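Local coordinates for periplasmic binding protein (Sulfurospirillum deleyianum, PDB 4PAG), which probably serves as the solute-binding component of an ABC transporter, a periplasmic binding protein of the iron-siderophore and vitamin B12 type, crystallised here with histidine bound, at residues Lys239-Glu244 / Lys256-Val261; Phe180-Glu185 / Lys245-Leu250; Pro227-Val232 / Ser286-Thr291; Gln233-Tyr238 / Val261-Phe266. All coordinates share one frame; numbering follows the deposited sequence. Where two conformers were deposited one is given.

Contact 1: Lys239-Glu244 / Lys256-Val261; sequences KTVFRE and KKVYLV. With HIS (histidine), chain E.
Phe-242 and Val-258 come at each other from opposite directions, the ring reaching out from the last turn of a helix toward the beginning of an edge strand. The far rim of the ring makes the contact: CZ lies 3.7 Å from Val-258 CB, and the branches of the valine spread to neighbouring ring atoms, CG1 near CE2 and CG2 near CZ. At the ring edge, close to its plane, Phe-242 CZ meets Lys-256 CA at 4.2 Å, where the chain leaves helix 251-254 through a Schellman motif. Deeper in, Val-241 and Val-258 slide past each other, their CG1 methyls 4.0 Å apart; Val-258 offers this methyl because CG1 stands anti to the backbone N (chi1 179°). Further along the strand, Leu-260 borders the bound histidine, whose ND1 gives a weak hydrogen bond of 3.3 Å to Leu-260 O. The pairing packs the helix of a beta-alpha-beta crossover (229-232, 235-243, 258-260) onto its second strand; Tyr-238 extends the layer over Val-258 and Leu-260, and Trp-247 backs Val-241.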
loop_
_atom_site.group_PDB
_atom_site.type_symbol
_atom_site.label_atom_id
_atom_site.label_comp_id
_atom_site.label_asym_id
_atom_site.label_seq_id
_atom_site.Cartn_x
_atom_site.Cartn_y
_atom_site.Cartn_z
ATOM N N LYS A 239 -10.800 17.586 8.297
ATOM C CA LYS A 239 -11.276 18.930 8.675
ATOM C C LYS A 239 -12.620 18.866 9.400
ATOM O O LYS A 239 -12.801 19.475 10.452
ATOM C CB LYS A 239 -11.427 19.834 7.444
ATOM C CG LYS A 239 -10.158 20.160 6.669
ATOM C CD LYS A 239 -9.024 20.628 7.565
ATOM C CE LYS A 239 -8.305 21.846 7.000
ATOM N NZ LYS A 239 -8.973 23.102 7.449
ATOM N N THR A 240 -13.557 18.124 8.824
ATOM C CA THR A 240 -14.908 18.006 9.377
ATOM C C THR A 240 -14.915 17.538 10.828
ATOM O O THR A 240 -15.638 18.101 11.661
ATOM C CB THR A 240 -15.753 17.039 8.528
ATOM O OG1 THR A 240 -16.033 17.649 7.263
ATOM C CG2 THR A 240 -17.070 16.691 9.208
ATOM N N VAL A 241 -14.104 16.526 11.132
ATOM C CA VAL A 241 -14.129 15.884 12.448
ATOM C C VAL A 241 -13.691 16.836 13.572
ATOM O O VAL A 241 -14.063 16.641 14.728
ATOM C CB VAL A 241 -13.307 14.554 12.456
ATOM C CG1 VAL A 241 -11.815 14.815 12.454
ATOM C CG2 VAL A 241 -13.681 13.683 13.645
ATOM N N PHE A 242 -12.923 17.869 13.227
ATOM C CA PHE A 242 -12.544 18.918 14.186
ATOM C C PHE A 242 -13.385 20.195 14.099
ATOM O O PHE A 242 -13.345 21.024 15.014
ATOM C CB PHE A 242 -11.064 19.259 14.031
ATOM C CG PHE A 242 -10.152 18.211 14.585
ATOM C CD1 PHE A 242 -10.084 17.992 15.952
ATOM C CD2 PHE A 242 -9.382 17.423 13.741
ATOM C CE1 PHE A 242 -9.254 17.011 16.469
ATOM C CE2 PHE A 242 -8.538 16.451 14.253
ATOM C CZ PHE A 242 -8.479 16.240 15.617
ATOM N N ARG A 243 -14.143 20.351 13.017
ATOM C CA ARG A 243 -15.020 21.515 12.831
ATOM C C ARG A 243 -16.427 21.256 13.396
ATOM O O ARG A 243 -16.955 22.098 14.120
ATOM C CB ARG A 243 -15.088 21.904 11.348
ATOM C CG ARG A 243 -15.881 23.170 11.049
ATOM C CD ARG A 243 -16.080 23.411 9.551
ATOM N NE ARG A 243 -16.853 22.347 8.900
ATOM C CZ ARG A 243 -16.348 21.382 8.124
ATOM N NH1 ARG A 243 -15.053 21.315 7.865
ATOM N NH2 ARG A 243 -17.157 20.473 7.594
ATOM N N GLU A 244 -17.020 20.104 13.076
ATOM C CA GLU A 244 -18.391 19.784 13.502
ATOM C C GLU A 244 -18.458 19.341 14.970
ATOM O O GLU A 244 -17.765 18.411 15.390
ATOM C CB GLU A 244 -19.010 18.704 12.613
ATOM C CG GLU A 244 -19.449 19.187 11.237
ATOM C CD GLU A 244 -20.131 18.100 10.413
ATOM O OE1 GLU A 244 -20.505 18.388 9.259
ATOM O OE2 GLU A 244 -20.291 16.956 10.904
ATOM N N LYS A 256 -7.195 14.813 20.437
ATOM C CA LYS A 256 -6.557 15.139 19.152
ATOM C C LYS A 256 -5.732 13.971 18.599
ATOM O O LYS A 256 -4.739 14.165 17.908
ATOM C CB LYS A 256 -5.706 16.405 19.270
ATOM C CG LYS A 256 -6.456 17.592 19.870
ATOM C CD LYS A 256 -5.486 18.667 20.328
ATOM C CE LYS A 256 -6.158 20.021 20.457
ATOM N NZ LYS A 256 -7.268 20.022 21.450
ATOM N N LYS A 257 -6.169 12.753 18.891
ATOM C CA LYS A 257 -5.510 11.547 18.389
ATOM C C LYS A 257 -6.229 11.072 17.117
ATOM O O LYS A 257 -6.777 9.965 17.042
ATOM C CB LYS A 257 -5.463 10.483 19.487
ATOM C CG LYS A 257 -4.484 10.844 20.602
ATOM C CD LYS A 257 -4.722 10.062 21.883
ATOM C CE LYS A 257 -4.215 8.637 21.794
ATOM N NZ LYS A 257 -2.730 8.553 21.924
ATOM N N VAL A 258 -6.214 11.961 16.128
ATOM C CA VAL A 258 -6.828 11.765 14.826
ATOM C C VAL A 258 -5.769 12.170 13.803
ATOM O O VAL A 258 -5.261 13.288 13.863
ATOM C CB VAL A 258 -8.067 12.668 14.654
ATOM C CG1 VAL A 258 -8.693 12.485 13.278
ATOM C CG2 VAL A 258 -9.091 12.427 15.763
ATOM N N TYR A 259 -5.416 11.272 12.883
ATOM C CA TYR A 259 -4.268 11.501 11.994
ATOM C C TYR A 259 -4.599 11.186 10.548
ATOM O O TYR A 259 -5.216 10.158 10.252
ATOM C CB TYR A 259 -3.055 10.674 12.458
ATOM C CG TYR A 259 -2.729 10.896 13.928
ATOM C CD1 TYR A 259 -2.085 12.051 14.350
ATOM C CD2 TYR A 259 -3.123 9.977 14.895
ATOM C CE1 TYR A 259 -1.828 12.282 15.697
ATOM C CE2 TYR A 259 -2.855 10.191 16.246
ATOM C CZ TYR A 259 -2.201 11.345 16.635
ATOM O OH TYR A 259 -1.924 11.564 17.960
ATOM N N LEU A 260 -4.184 12.085 9.660
ATOM C CA LEU A 260 -4.445 11.973 8.233
ATOM C C LEU A 260 -3.310 11.189 7.569
ATOM O O LEU A 260 -2.143 11.510 7.735
ATOM C CB LEU A 260 -4.563 13.368 7.612
ATOM C CG LEU A 260 -4.937 13.510 6.140
ATOM C CD1 LEU A 260 -6.321 12.954 5.852
ATOM C CD2 LEU A 260 -4.847 14.978 5.725
ATOM N N VAL A 261 -3.656 10.151 6.827
ATOM C CA VAL A 261 -2.646 9.309 6.179
ATOM C C VAL A 261 -1.922 10.097 5.082
ATOM O O VAL A 261 -2.574 10.660 4.211
ATOM C CB VAL A 261 -3.288 8.047 5.556
ATOM C CG1 VAL A 261 -2.257 7.205 4.831
ATOM C CG2 VAL A 261 -3.976 7.204 6.616
HETATM N N HIS E . -2.914 16.723 3.803
HETATM C CA HIS E . -2.595 15.539 2.958
HETATM C C HIS E . -3.804 15.129 2.130
HETATM O O HIS E . -4.508 14.139 2.374
HETATM C CB HIS E . -2.108 14.376 3.812
HETATM C CG HIS E . -1.065 14.760 4.815
HETATM N ND1 HIS E . -0.907 14.106 6.018
HETATM C CD2 HIS E . -0.129 15.738 4.792
HETATM C CE1 HIS E . 0.089 14.657 6.689
HETATM N NE2 HIS E . 0.578 15.649 5.968
HETATM O OXT HIS E . -4.104 15.825 1.172
#

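Contact 2: Phe180-Glu185 / Lys245-Leu250; sequences FGLQTE and KKWAVL
With chi1 near -65°, Trp-247 sets its CG anti to its own carbonyl carbon and sends the indole from a 3-10 turn toward Leu-182, which has a similar first torsion (chi1 -57°); its chi2 of -177° extends CD1 and leaves the other branch, CD2, turned to the indole edge. Within one alpha/beta domain, the contact joins this short connection between helices 235-243 and 251-254 to the turn leading into strand 183-184 of a small antiparallel sheet. Leu-182 CD2 comes in near the ring plane. Gly-181 lies between the two touching residues of its segment, with positive phi and no side chain to stand before the benzene end of the indole. Within its own segment, Trp-247 has Leu-250 CD1 in plane at another part of its edge. Phe-219 and Phe-237 both meet the indole edge-to-face, so the tryptophan sits among aromatic rings. On the opposing turn, the carbonyl of Phe-180 approaches obliquely, its O 3.8 Å from Trp-247 CZ2, while Leu-182 CD2 is 4.1 Å from Trp-247 CH2.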
loop_
_atom_site.group_PDB
_atom_site.type_symbol
_atom_site.label_atom_id
_atom_site.label_comp_id
_atom_site.label_asym_id
_atom_site.label_seq_id
_atom_site.Cartn_x
_atom_site.Cartn_y
_atom_site.Cartn_z
ATOM N N PHE A 180 -17.208 11.298 4.894
ATOM C CA PHE A 180 -17.948 11.549 6.124
ATOM C C PHE A 180 -17.498 10.653 7.263
ATOM O O PHE A 180 -18.112 10.654 8.327
ATOM C CB PHE A 180 -19.447 11.377 5.858
ATOM C CG PHE A 180 -19.937 12.143 4.654
ATOM C CD1 PHE A 180 -20.301 13.478 4.764
ATOM C CD2 PHE A 180 -20.028 11.527 3.413
ATOM C CE1 PHE A 180 -20.754 14.184 3.656
ATOM C CE2 PHE A 180 -20.472 12.228 2.300
ATOM C CZ PHE A 180 -20.835 13.558 2.422
ATOM N N GLY A 181 -16.421 9.895 7.045
ATOM C CA GLY A 181 -15.868 9.022 8.072
ATOM C C GLY A 181 -16.716 7.803 8.394
ATOM O O GLY A 181 -16.435 7.107 9.366
ATOM N N LEU A 182 -17.738 7.533 7.580
ATOM C CA LEU A 182 -18.734 6.496 7.897
ATOM C C LEU A 182 -18.546 5.199 7.100
ATOM O O LEU A 182 -19.439 4.354 7.064
ATOM C CB LEU A 182 -20.159 7.035 7.705
ATOM C CG LEU A 182 -20.557 8.292 8.495
ATOM C CD1 LEU A 182 -22.020 8.628 8.237
ATOM C CD2 LEU A 182 -20.308 8.124 9.985
ATOM N N GLN A 183 -17.401 5.053 6.457
ATOM C CA GLN A 183 -17.000 3.768 5.932
ATOM C C GLN A 183 -15.735 3.367 6.648
ATOM O O GLN A 183 -14.973 4.215 7.114
ATOM C CB GLN A 183 -16.777 3.811 4.420
ATOM C CG GLN A 183 -18.059 3.921 3.611
ATOM C CD GLN A 183 -18.562 5.349 3.520
ATOM O OE1 GLN A 183 -17.830 6.254 3.122
ATOM N NE2 GLN A 183 -19.812 5.554 3.890
ATOM N N THR A 184 -15.527 2.064 6.750
ATOM C CA THR A 184 -14.353 1.530 7.421
ATOM C C THR A 184 -13.993 0.190 6.812
ATOM O O THR A 184 -14.589 -0.234 5.810
ATOM C CB THR A 184 -14.552 1.409 8.956
ATOM O OG1 THR A 184 -13.290 1.157 9.588
ATOM C CG2 THR A 184 -15.541 0.301 9.328
ATOM N N GLU A 185 -12.984 -0.446 7.387
ATOM C CA GLU A 185 -12.605 -1.784 6.976
ATOM C C GLU A 185 -12.827 -2.762 8.093
ATOM O O GLU A 185 -12.804 -2.403 9.272
ATOM C CB GLU A 185 -11.143 -1.820 6.567
ATOM C CG GLU A 185 -10.856 -0.968 5.345
ATOM C CD GLU A 185 -11.665 -1.411 4.146
ATOM O OE1 GLU A 185 -11.708 -2.635 3.885
ATOM O OE2 GLU A 185 -12.247 -0.541 3.465
ATOM N N LYS A 245 -19.329 19.993 15.734
ATOM C CA LYS A 245 -19.436 19.787 17.186
ATOM C C LYS A 245 -19.730 18.333 17.613
ATOM O O LYS A 245 -19.231 17.862 18.640
ATOM C CB LYS A 245 -20.518 20.736 17.740
ATOM C CG LYS A 245 -20.682 20.739 19.252
ATOM C CD LYS A 245 -19.573 21.515 19.949
ATOM C CE LYS A 245 -19.409 21.096 21.403
ATOM N NZ LYS A 245 -20.686 21.086 22.174
ATOM N N LYS A 246 -20.541 17.620 16.841
ATOM C CA LYS A 246 -20.997 16.287 17.256
ATOM C C LYS A 246 -19.852 15.280 17.426
ATOM O O LYS A 246 -19.953 14.355 18.225
ATOM C CB LYS A 246 -22.013 15.727 16.264
ATOM C CG LYS A 246 -21.383 15.173 14.998
ATOM C CD LYS A 246 -22.447 14.817 13.991
ATOM C CE LYS A 246 -21.963 13.770 13.011
ATOM N NZ LYS A 246 -23.145 13.165 12.353
ATOM N N TRP A 247 -18.760 15.457 16.686
ATOM C CA TRP A 247 -17.628 14.536 16.808
ATOM C C TRP A 247 -16.839 14.714 18.105
ATOM O O TRP A 247 -16.069 13.842 18.476
ATOM C CB TRP A 247 -16.698 14.662 15.611
ATOM C CG TRP A 247 -17.359 14.250 14.355
ATOM C CD1 TRP A 247 -18.015 15.055 13.478
ATOM C CD2 TRP A 247 -17.462 12.922 13.840
ATOM N NE1 TRP A 247 -18.508 14.317 12.436
ATOM C CE2 TRP A 247 -18.183 13.002 12.632
ATOM C CE3 TRP A 247 -17.004 11.676 14.274
ATOM C CZ2 TRP A 247 -18.471 11.886 11.862
ATOM C CZ3 TRP A 247 -17.286 10.561 13.500
ATOM C CH2 TRP A 247 -18.004 10.678 12.301
ATOM N N ALA A 248 -17.037 15.830 18.794
ATOM C CA ALA A 248 -16.361 16.076 20.068
ATOM C C ALA A 248 -16.799 15.118 21.181
ATOM O O ALA A 248 -16.181 15.087 22.233
ATOM C CB ALA A 248 -16.576 17.521 20.502
ATOM N N VAL A 249 -17.871 14.355 20.967
ATOM C CA VAL A 249 -18.235 13.281 21.900
ATOM C C VAL A 249 -17.135 12.217 22.022
ATOM O O VAL A 249 -17.016 11.557 23.049
ATOM C CB VAL A 249 -19.581 12.615 21.517
ATOM C CG1 VAL A 249 -19.510 11.899 20.172
ATOM C CG2 VAL A 249 -20.003 11.637 22.586
ATOM N N LEU A 250 -16.333 12.056 20.974
ATOM C CA LEU A 250 -15.307 11.021 20.947
ATOM C C LEU A 250 -14.054 11.436 21.714
ATOM O O LEU A 250 -13.524 12.531 21.505
ATOM C CB LEU A 250 -14.929 10.714 19.502
ATOM C CG LEU A 250 -16.031 10.139 18.609
ATOM C CD1 LEU A 250 -15.531 9.998 17.182
ATOM C CD2 LEU A 250 -16.515 8.792 19.121
#

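Contact 3: Pro227-Val232 / Ser286-Thr291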
loop_
_atom_site.group_PDB
_atom_site.type_symbol
_atom_site.label_atom_id
_atom_site.label_comp_id
_atom_site.label_asym_id
_atom_site.label_seq_id
_atom_site.Cartn_x
_atom_site.Cartn_y
_atom_site.Cartn_z
ATOM N N PRO A 227 -13.047 4.484 19.902
ATOM C CA PRO A 227 -11.633 4.280 19.578
ATOM C C PRO A 227 -10.725 5.242 20.341
ATOM O O PRO A 227 -11.146 6.348 20.704
ATOM C CB PRO A 227 -11.574 4.567 18.073
ATOM C CG PRO A 227 -12.687 5.541 17.843
ATOM C CD PRO A 227 -13.784 5.085 18.771
ATOM N N GLU A 228 -9.498 4.808 20.595
ATOM C CA GLU A 228 -8.494 5.656 21.228
ATOM C C GLU A 228 -7.781 6.510 20.186
ATOM O O GLU A 228 -7.403 7.652 20.467
ATOM C CB GLU A 228 -7.491 4.811 22.004
ATOM C CG GLU A 228 -8.135 4.018 23.126
ATOM C CD GLU A 228 -7.229 2.932 23.674
ATOM O OE1 GLU A 228 -6.352 3.264 24.499
ATOM O OE2 GLU A 228 -7.399 1.753 23.289
ATOM N N VAL A 229 -7.595 5.947 18.995
ATOM C CA VAL A 229 -6.989 6.650 17.873
ATOM C C VAL A 229 -7.867 6.497 16.629
ATOM O O VAL A 229 -8.445 5.433 16.388
ATOM C CB VAL A 229 -5.568 6.125 17.580
ATOM C CG1 VAL A 229 -5.028 6.695 16.278
ATOM C CG2 VAL A 229 -4.609 6.466 18.722
ATOM N N ILE A 230 -7.957 7.563 15.842
ATOM C CA ILE A 230 -8.647 7.511 14.565
ATOM C C ILE A 230 -7.663 7.827 13.442
ATOM O O ILE A 230 -6.983 8.853 13.456
ATOM C CB ILE A 230 -9.861 8.457 14.510
ATOM C CG1 ILE A 230 -10.921 8.032 15.535
ATOM C CG2 ILE A 230 -10.437 8.473 13.095
ATOM C CD1 ILE A 230 -12.015 9.053 15.775
ATOM N N ILE A 231 -7.582 6.918 12.478
ATOM C CA ILE A 231 -6.756 7.105 11.293
ATOM C C ILE A 231 -7.684 7.438 10.132
ATOM O O ILE A 231 -8.608 6.678 9.839
ATOM C CB ILE A 231 -5.946 5.829 10.978
ATOM C CG1 ILE A 231 -5.033 5.445 12.153
ATOM C CG2 ILE A 231 -5.123 6.004 9.707
ATOM C CD1 ILE A 231 -3.999 6.484 12.536
ATOM N N VAL A 232 -7.415 8.565 9.474
ATOM C CA VAL A 232 -8.305 9.166 8.485
ATOM C C VAL A 232 -7.669 9.185 7.091
ATOM O O VAL A 232 -6.518 9.593 6.923
ATOM C CB VAL A 232 -8.627 10.625 8.887
ATOM C CG1 VAL A 232 -9.463 11.309 7.816
ATOM C CG2 VAL A 232 -9.319 10.673 10.253
ATOM N N SER A 286 3.723 4.619 15.614
ATOM C CA SER A 286 4.113 5.859 16.292
ATOM C C SER A 286 2.891 6.627 16.806
ATOM O O SER A 286 2.969 7.294 17.831
ATOM C CB SER A 286 4.957 6.757 15.379
ATOM O OG SER A 286 4.167 7.453 14.416
ATOM N N LYS A 287 1.772 6.524 16.100
ATOM C CA LYS A 287 0.536 7.178 16.522
ATOM C C LYS A 287 -0.237 6.349 17.556
ATOM O O LYS A 287 -0.855 6.912 18.449
ATOM C CB LYS A 287 -0.353 7.474 15.311
ATOM C CG LYS A 287 0.271 8.389 14.263
ATOM C CD LYS A 287 0.794 9.698 14.851
ATOM C CE LYS A 287 1.320 10.615 13.761
ATOM N NZ LYS A 287 2.238 11.633 14.332
ATOM N N LEU A 288 -0.203 5.023 17.438
ATOM C CA LEU A 288 -0.878 4.140 18.399
ATOM C C LEU A 288 -0.171 4.083 19.766
ATOM O O LEU A 288 -0.814 3.900 20.796
ATOM C CB LEU A 288 -0.991 2.727 17.828
ATOM C CG LEU A 288 -1.777 2.518 16.528
ATOM C CD1 LEU A 288 -1.766 1.033 16.159
ATOM C CD2 LEU A 288 -3.200 3.036 16.634
ATOM N N TYR A 289 1.149 4.243 19.754
ATOM C CA TYR A 289 1.997 4.055 20.929
ATOM C C TYR A 289 2.967 5.221 21.071
ATOM O O TYR A 289 4.178 5.040 20.984
ATOM C CB TYR A 289 2.735 2.718 20.824
ATOM C CG TYR A 289 1.755 1.586 20.730
ATOM C CD1 TYR A 289 1.016 1.206 21.845
ATOM C CD2 TYR A 289 1.493 0.948 19.512
ATOM C CE1 TYR A 289 0.081 0.200 21.772
ATOM C CE2 TYR A 289 0.549 -0.067 19.433
ATOM C CZ TYR A 289 -0.156 -0.429 20.571
ATOM O OH TYR A 289 -1.097 -1.427 20.537
ATOM N N PRO A 290 2.431 6.433 21.297
ATOM C CA PRO A 290 3.285 7.630 21.333
ATOM C C PRO A 290 4.352 7.608 22.429
ATOM O O PRO A 290 5.406 8.214 22.257
ATOM C CB PRO A 290 2.297 8.786 21.552
ATOM C CG PRO A 290 1.036 8.165 22.017
ATOM C CD PRO A 290 1.006 6.760 21.480
ATOM N N THR A 291 4.092 6.913 23.531
ATOM C CA THR A 291 5.080 6.822 24.601
ATOM C C THR A 291 5.969 5.574 24.500
ATOM O O THR A 291 7.116 5.608 24.928
ATOM C CB THR A 291 4.414 6.880 25.987
ATOM O OG1 THR A 291 3.517 5.775 26.141
ATOM C CG2 THR A 291 3.646 8.176 26.143
#
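Val-229, at the start of a strand in the parallel sheet, packs against Leu-288 in the last turn of helix 277-288: a helix end laid on one face of the sheet of an alpha/beta domain. The two side chains cross at about a right angle. Leu-288 uses a single branch, CD2, which sits 4.0 Å from Val-229 CB and 4.1 Å from Val-229 CG1, so the methyl rests against the fork of the valine. Two torsions put it there: chi1 of -61° turns Leu-288 CG anti to the carbonyl carbon, and chi2 of -179° extends CD1 and swings the second branch, CD2, back against Val-229. On the strand side, Val-229 has CG1 anti to the backbone N (chi1 171°), which leaves CG2 beside that N and facing the helix backbone. Lys-287 starts out toward the strand, but its chain bends through chi1 and chi2 and its end leads away, passing Tyr-259 of the neighbouring strand. Val-173, in the strand on the other side of 229-232, also touches Leu-288, and Leu-288 O is hydrogen-bonded to Thr-171 OG1. Val-229 meets the helix backbone directly as well: its CG2 lies 3.8 Å from Lys-287 O.

Contact 4: Gln233-Tyr238 / Val261-Phe266; sequences QNPTFY and VPKSPF. With HIS (histidine), chain E.
The backbones come closest where strands 229-232 and 258-260 run out, Gln-233 and Val-261 having CA atoms 5.5 Å apart. From 261-266 Lys-263 reaches back, its chain extended until a bend at chi4 tucks the ammonium between the two backbone segments. There NZ is gripped by three oxygens: Gln-233 O at 2.6 Å, Val-261 O at 2.8 Å and the carboxylate O of the bound histidine at 2.9 Å. Both backbone bonds lie in their carbonyl planes, with C=O...N angles of 153° and 155°. Gln-233 sets off away from 261-266, then folds back at chi2 (31°) and lays its amide across Val-261: OE1 is 3.6 Å from Val-261 CB, and NE2 is 3.8 Å from Val-261 CG2. The amide's polar ends are held by Asn-267 at OE1 and Tyr-175 at NE2. Pro-235, opening helix 235-243, brings its CG to 3.8 Å from the same histidine O. Two carbonyls thus position a buried lysine for the ligand carboxylate. Their dipoles, together with that negative charge, would probably stabilise its protonated form, which is consistent with a site that accepts a solute carrying a carboxylate.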
loop_
_atom_site.group_PDB
_atom_site.type_symbol
_atom_site.label_atom_id
_atom_site.label_comp_id
_atom_site.label_asym_id
_atom_site.label_seq_id
_atom_site.Cartn_x
_atom_site.Cartn_y
_atom_site.Cartn_z
ATOM N N GLN A 233 -8.428 8.767 6.086
ATOM C CA GLN A 233 -7.929 8.751 4.708
ATOM C C GLN A 233 -8.227 10.089 4.008
ATOM O O GLN A 233 -7.356 10.681 3.373
ATOM C CB GLN A 233 -8.557 7.556 3.974
ATOM C CG GLN A 233 -7.747 6.828 2.910
ATOM C CD GLN A 233 -6.239 6.799 3.109
ATOM O OE1 GLN A 233 -5.567 7.755 2.783
ATOM N NE2 GLN A 233 -5.701 5.668 3.558
ATOM N N ASN A 234 -9.445 10.592 4.150
ATOM C CA ASN A 234 -9.889 11.731 3.342
ATOM C C ASN A 234 -9.675 13.081 4.043
ATOM O O ASN A 234 -10.130 13.290 5.177
ATOM C CB ASN A 234 -11.348 11.532 2.906
ATOM C CG ASN A 234 -11.508 10.392 1.884
ATOM O OD1 ASN A 234 -10.615 9.552 1.715
ATOM N ND2 ASN A 234 -12.644 10.372 1.191
ATOM N N PRO A 235 -8.971 14.008 3.378
ATOM C CA PRO A 235 -8.710 15.293 4.029
ATOM C C PRO A 235 -9.972 16.091 4.364
ATOM O O PRO A 235 -9.952 16.829 5.344
ATOM C CB PRO A 235 -7.836 16.046 3.016
ATOM C CG PRO A 235 -8.049 15.359 1.717
ATOM C CD PRO A 235 -8.356 13.928 2.041
ATOM N N THR A 236 -11.057 15.938 3.594
ATOM C CA THR A 236 -12.313 16.649 3.923
ATOM C C THR A 236 -12.874 16.160 5.259
ATOM O O THR A 236 -13.360 16.957 6.062
ATOM C CB THR A 236 -13.429 16.543 2.843
ATOM O OG1 THR A 236 -14.003 15.222 2.830
ATOM C CG2 THR A 236 -12.906 16.884 1.472
ATOM N N PHE A 237 -12.795 14.859 5.510
ATOM C CA PHE A 237 -13.254 14.350 6.783
ATOM C C PHE A 237 -12.356 14.813 7.934
ATOM O O PHE A 237 -12.839 15.153 9.023
ATOM C CB PHE A 237 -13.379 12.831 6.802
ATOM C CG PHE A 237 -13.893 12.332 8.105
ATOM C CD1 PHE A 237 -15.149 12.737 8.543
ATOM C CD2 PHE A 237 -13.106 11.565 8.939
ATOM C CE1 PHE A 237 -15.627 12.336 9.768
ATOM C CE2 PHE A 237 -13.583 11.158 10.174
ATOM C CZ PHE A 237 -14.843 11.550 10.591
ATOM N N TYR A 238 -11.052 14.834 7.698
ATOM C CA TYR A 238 -10.115 15.275 8.728
ATOM C C TYR A 238 -10.432 16.698 9.216
ATOM O O TYR A 238 -10.363 16.978 10.418
ATOM C CB TYR A 238 -8.688 15.164 8.215
ATOM C CG TYR A 238 -7.655 15.637 9.195
ATOM C CD1 TYR A 238 -7.222 14.819 10.236
ATOM C CD2 TYR A 238 -7.114 16.905 9.090
ATOM C CE1 TYR A 238 -6.264 15.253 11.137
ATOM C CE2 TYR A 238 -6.167 17.350 9.991
ATOM C CZ TYR A 238 -5.747 16.523 11.012
ATOM O OH TYR A 238 -4.804 16.990 11.899
ATOM N N VAL A 261 -3.656 10.151 6.827
ATOM C CA VAL A 261 -2.646 9.309 6.179
ATOM C C VAL A 261 -1.922 10.097 5.082
ATOM O O VAL A 261 -2.574 10.660 4.211
ATOM C CB VAL A 261 -3.288 8.047 5.556
ATOM C CG1 VAL A 261 -2.257 7.205 4.831
ATOM C CG2 VAL A 261 -3.976 7.204 6.616
ATOM N N PRO A 262 -0.575 10.140 5.115
ATOM C CA PRO A 262 0.179 10.751 4.023
ATOM C C PRO A 262 0.035 10.032 2.689
ATOM O O PRO A 262 -0.151 8.803 2.638
ATOM C CB PRO A 262 1.631 10.667 4.498
ATOM C CG PRO A 262 1.539 10.565 5.980
ATOM C CD PRO A 262 0.306 9.752 6.225
ATOM N N LYS A 263 0.140 10.807 1.619
ATOM C CA LYS A 263 -0.197 10.335 0.276
ATOM C C LYS A 263 0.845 10.626 -0.791
ATOM O O LYS A 263 0.629 10.279 -1.952
ATOM C CB LYS A 263 -1.523 10.968 -0.155
ATOM C CG LYS A 263 -2.684 10.547 0.715
ATOM C CD LYS A 263 -3.928 11.350 0.460
ATOM C CE LYS A 263 -5.047 10.846 1.350
ATOM N NZ LYS A 263 -4.845 11.241 2.768
ATOM N N SER A 264 1.966 11.242 -0.412
ATOM C CA SER A 264 2.938 11.756 -1.373
ATOM C C SER A 264 4.209 10.901 -1.441
ATOM O O SER A 264 4.952 10.826 -0.463
ATOM C CB SER A 264 3.306 13.198 -1.018
ATOM O OG SER A 264 2.153 14.025 -1.016
ATOM N N PRO A 265 4.475 10.263 -2.598
ATOM C CA PRO A 265 3.703 10.222 -3.838
ATOM C C PRO A 265 2.706 9.059 -3.914
ATOM O O PRO A 265 1.828 9.052 -4.786
ATOM C CB PRO A 265 4.791 10.028 -4.886
ATOM C CG PRO A 265 5.761 9.124 -4.201
ATOM C CD PRO A 265 5.781 9.592 -2.769
ATOM N N PHE A 266 2.871 8.073 -3.033
ATOM C CA PHE A 266 1.976 6.935 -2.946
ATOM C C PHE A 266 1.414 6.897 -1.524
ATOM O O PHE A 266 2.104 7.251 -0.565
ATOM C CB PHE A 266 2.714 5.614 -3.182
ATOM C CG PHE A 266 3.444 5.502 -4.493
ATOM C CD1 PHE A 266 2.989 6.126 -5.657
ATOM C CD2 PHE A 266 4.569 4.682 -4.576
ATOM C CE1 PHE A 266 3.673 5.966 -6.861
ATOM C CE2 PHE A 266 5.247 4.515 -5.775
ATOM C CZ PHE A 266 4.795 5.154 -6.921
HETATM N N HIS E . -2.914 16.723 3.803
HETATM C CA HIS E . -2.595 15.539 2.958
HETATM C C HIS E . -3.804 15.129 2.130
HETATM O O HIS E . -4.508 14.139 2.374
HETATM C CB HIS E . -2.108 14.376 3.812
HETATM C CG HIS E . -1.065 14.760 4.815
HETATM N ND1 HIS E . -0.907 14.106 6.018
HETATM C CD2 HIS E . -0.129 15.738 4.792
HETATM C CE1 HIS E . 0.089 14.657 6.689
HETATM N NE2 HIS E . 0.578 15.649 5.968
HETATM O OXT HIS E . -4.104 15.825 1.172
#

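How the contacts relate
From the N terminus, the turn at 180-185 comes first and waits some sixty residues for its partner 245-250, closing contact 2. Meanwhile strand 229-232 carries the first segment of contact 3, and the turn and helix 235-243 after it carry those of contacts 4 and 1. Contact 1 closes first of these, at strand 258-260; contact 4 encloses it, sharing Val-261; and contact 3, closing at the end of helix 277-288, encloses both. Contact 2 crosses all three. Strands 229-232 and 258-260 are neighbours in the parallel sheet, and Val-232 pairing with Tyr-259 and Val-261 links contacts 1 and 3. Phe-237 and Trp-247 join contacts 4 and 2, while contacts 1 and 4 both touch the bound histidine.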